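Local coordinates for rhamnosidase B (Bacillus sp., PDB 2OKX), which hydrolyses terminal alpha-L-rhamnose residues from rhamnose-containing glycosides, as a member of glycoside hydrolase family 78, at residues A[89-94]-A[162-167]. Residues are numbered along the deposited sequence; the frame is centred on the assembly and turned at random.
Sequences TIAVLV and DWALPA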
ATOM      1  N   THR A  89     -28.218 -12.873  17.329  1.00 39.14           N
ATOM      2  CA  THR A  89     -27.691 -11.520  17.424  1.00 38.79           C
ATOM      3  C   THR A  89     -26.648 -11.195  16.359  1.00 37.87           C
ATOM      4  O   THR A  89     -25.700 -11.955  16.144  1.00 37.62           O
ATOM      5  CB  THR A  89     -27.054 -11.276  18.800  1.00 40.77           C
ATOM      6  OG1 THR A  89     -28.033 -11.499  19.822  1.00 42.60           O
ATOM      7  CG2 THR A  89     -26.529  -9.847  18.900  1.00 41.75           C
ATOM      8  N   ILE A  90     -26.837 -10.059  15.694  1.00 35.53           N
ATOM      9  CA  ILE A  90     -25.906  -9.590  14.677  1.00 32.86           C
ATOM     10  C   ILE A  90     -25.216  -8.374  15.272  1.00 32.33           C
ATOM     11  O   ILE A  90     -25.880  -7.450  15.750  1.00 32.32           O
ATOM     12  CB  ILE A  90     -26.624  -9.155  13.384  1.00 32.51           C
ATOM     13  CG1 ILE A  90     -27.478 -10.302  12.839  1.00 33.35           C
ATOM     14  CG2 ILE A  90     -25.598  -8.722  12.348  1.00 31.28           C
ATOM     15  CD1 ILE A  90     -26.687 -11.552  12.489  1.00 35.65           C
ATOM     16  N   ALA A  91     -23.888  -8.381  15.260  1.00 30.51           N
ATOM     17  CA  ALA A  91     -23.112  -7.272  15.803  1.00 28.29           C
ATOM     18  C   ALA A  91     -22.108  -6.817  14.760  1.00 29.76           C
ATOM     19  O   ALA A  91     -21.482  -7.637  14.085  1.00 29.58           O
ATOM     20  CB  ALA A  91     -22.394  -7.704  17.067  1.00 28.13           C
ATOM     21  N   VAL A  92     -21.950  -5.507  14.625  1.00 29.25           N
ATOM     22  CA  VAL A  92     -21.023  -4.976  13.641  1.00 27.32           C
ATOM     23  C   VAL A  92     -20.209  -3.813  14.174  1.00 27.42           C
ATOM     24  O   VAL A  92     -20.719  -2.965  14.912  1.00 27.51           O
ATOM     25  CB  VAL A  92     -21.762  -4.474  12.380  1.00 26.49           C
ATOM     26  CG1 VAL A  92     -20.748  -4.038  11.327  1.00 25.89           C
ATOM     27  CG2 VAL A  92     -22.688  -5.554  11.837  1.00 25.31           C
ATOM     28  N   LEU A  93     -18.935  -3.791  13.805  1.00 25.46           N
ATOM     29  CA  LEU A  93     -18.046  -2.705  14.181  1.00 26.35           C
ATOM     30  C   LEU A  93     -17.792  -1.981  12.870  1.00 27.02           C
ATOM     31  O   LEU A  93     -17.320  -2.588  11.911  1.00 26.54           O
ATOM     32  CB  LEU A  93     -16.716  -3.226  14.730  1.00 25.26           C
ATOM     33  CG  LEU A  93     -15.672  -2.121  14.949  1.00 24.80           C
ATOM     34  CD1 LEU A  93     -16.115  -1.230  16.099  1.00 26.58           C
ATOM     35  CD2 LEU A  93     -14.310  -2.732  15.252  1.00 25.31           C
ATOM     36  N   VAL A  94     -18.129  -0.700  12.810  1.00 27.12           N
ATOM     37  CA  VAL A  94     -17.905   0.056  11.590  1.00 25.60           C
ATOM     38  C   VAL A  94     -16.865   1.136  11.845  1.00 25.61           C
ATOM     39  O   VAL A  94     -16.979   1.913  12.795  1.00 24.71           O
ATOM     40  CB  VAL A  94     -19.211   0.717  11.075  1.00 26.15           C
ATOM     41  CG1 VAL A  94     -18.914   1.577   9.851  1.00 24.01           C
ATOM     42  CG2 VAL A  94     -20.236  -0.355  10.722  1.00 24.69           C
ATOM     43  N   ASP A 162     -17.564  -7.509  25.878  1.00 35.68           N
ATOM     44  CA  ASP A 162     -18.543  -8.427  25.303  1.00 34.63           C
ATOM     45  C   ASP A 162     -19.668  -7.768  24.510  1.00 33.43           C
ATOM     46  O   ASP A 162     -20.738  -8.356  24.355  1.00 33.71           O
ATOM     47  CB  ASP A 162     -19.161  -9.295  26.405  1.00 38.06           C
ATOM     48  CG  ASP A 162     -18.116 -10.038  27.221  1.00 40.82           C
ATOM     49  OD1 ASP A 162     -17.167 -10.589  26.623  1.00 41.28           O
ATOM     50  OD2 ASP A 162     -18.250 -10.081  28.463  1.00 45.90           O
ATOM     51  N   TRP A 163     -19.428  -6.571  23.984  1.00 31.41           N
ATOM     52  CA  TRP A 163     -20.456  -5.855  23.230  1.00 30.38           C
ATOM     53  C   TRP A 163     -21.018  -6.598  22.018  1.00 31.49           C
ATOM     54  O   TRP A 163     -22.114  -6.285  21.547  1.00 30.20           O
ATOM     55  CB  TRP A 163     -19.929  -4.490  22.768  1.00 30.71           C
ATOM     56  CG  TRP A 163     -18.895  -4.567  21.672  1.00 28.58           C
ATOM     57  CD1 TRP A 163     -17.541  -4.639  21.822  1.00 27.95           C
ATOM     58  CD2 TRP A 163     -19.147  -4.598  20.262  1.00 27.18           C
ATOM     59  NE1 TRP A 163     -16.931  -4.714  20.592  1.00 25.93           N
ATOM     60  CE2 TRP A 163     -17.893  -4.692  19.617  1.00 26.99           C
ATOM     61  CE3 TRP A 163     -20.308  -4.557  19.481  1.00 26.81           C
ATOM     62  CZ2 TRP A 163     -17.769  -4.746  18.223  1.00 26.23           C
ATOM     63  CZ3 TRP A 163     -20.185  -4.609  18.092  1.00 27.95           C
ATOM     64  CH2 TRP A 163     -18.921  -4.704  17.480  1.00 28.16           C
ATOM     65  N   ALA A 164     -20.275  -7.577  21.507  1.00 30.87           N
ATOM     66  CA  ALA A 164     -20.721  -8.322  20.335  1.00 31.20           C
ATOM     67  C   ALA A 164     -21.377  -9.660  20.656  1.00 30.71           C
ATOM     68  O   ALA A 164     -21.880 -10.335  19.757  1.00 30.65           O
ATOM     69  CB  ALA A 164     -19.548  -8.539  19.384  1.00 32.18           C
ATOM     70  N   LEU A 165     -21.383 -10.041  21.929  1.00 31.38           N
ATOM     71  CA  LEU A 165     -21.971 -11.316  22.325  1.00 33.52           C
ATOM     72  C   LEU A 165     -23.493 -11.278  22.422  1.00 34.27           C
ATOM     73  O   LEU A 165     -24.081 -10.252  22.759  1.00 34.50           O
ATOM     74  CB  LEU A 165     -21.373 -11.782  23.656  1.00 33.20           C
ATOM     75  CG  LEU A 165     -19.855 -11.980  23.659  1.00 34.74           C
ATOM     76  CD1 LEU A 165     -19.414 -12.520  25.010  1.00 36.70           C
ATOM     77  CD2 LEU A 165     -19.454 -12.942  22.546  1.00 33.97           C
ATOM     78  N   PRO A 166     -24.152 -12.405  22.116  1.00 36.22           N
ATOM     79  CA  PRO A 166     -25.611 -12.540  22.156  1.00 37.62           C
ATOM     80  C   PRO A 166     -26.244 -12.154  23.493  1.00 39.13           C
ATOM     81  O   PRO A 166     -27.315 -11.547  23.529  1.00 41.58           O
ATOM     82  CB  PRO A 166     -25.825 -14.015  21.827  1.00 38.43           C
ATOM     83  CG  PRO A 166     -24.692 -14.308  20.890  1.00 37.55           C
ATOM     84  CD  PRO A 166     -23.531 -13.632  21.583  1.00 36.41           C
ATOM     85  N   ALA A 167     -25.578 -12.503  24.587  1.00 38.97           N
ATOM     86  CA  ALA A 167     -26.097 -12.214  25.921  1.00 39.29           C
ATOM     87  C   ALA A 167     -25.761 -10.818  26.443  1.00 39.30           C
ATOM     88  O   ALA A 167     -26.119 -10.471  27.570  1.00 40.17           O
ATOM     89  CB  ALA A 167     -25.596 -13.265  26.901  1.00 39.35           C
TER
HETATM   90  O   HOH W   1     -22.826 -11.121  17.255  1.00 29.11           O
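W163 reaches from the loop 162-167 to the strand 89-94 and ends against A91, V92 and L93. Its CB is turned neither at the strand nor away from it. CG lies between the backbone N and the carbonyl carbon (chi1 71°), and the six-membered ring continues to the strand. On the five-membered ring, NE1 is hydrogen-bonded to a bound glycerol, probably from the crystallisation liquor. CZ2 meets CB of L93 at 4.0 Å. CH2, at the tip, is 3.8 Å from the same L93 CB, and L93 N sits at the ring edge, near its plane. CZ3 lies 3.9 Å from A91 CB and 3.6 Å from V92 O, both placed obliquely to the ring. One face of the indole is covered by the next residue, A164, whose CB stands over the ring centre. That methyl also touches A91 CB, at 3.8 Å, so it contacts both the indole and the strand. An alanine in place of W163 would probably open a gap beside A91 and L93 and leave A164 CB without the ring beneath it.

Farther along, T89 OG1 packs on P166 CA at 3.5 Å. No direct hydrogen bond joins the two segments. A water bridges them instead, donating to T89 O and, at 2.8 Å, to A164 O. R27 of the adjacent strand 22-31 holds the loop by hydrogen bonds from NH1 to the carbonyls of W163 and L165.

D162 to L165 form a type I beta turn, closed by L165 N to D162 O. The loop packs on an interior strand, 87-96, of an antiparallel sheet. I90, V92 and V94 instead meet strand 110-117 of a second sheet, consistent with a galactose-binding-like beta-sandwich in the N-terminal domain.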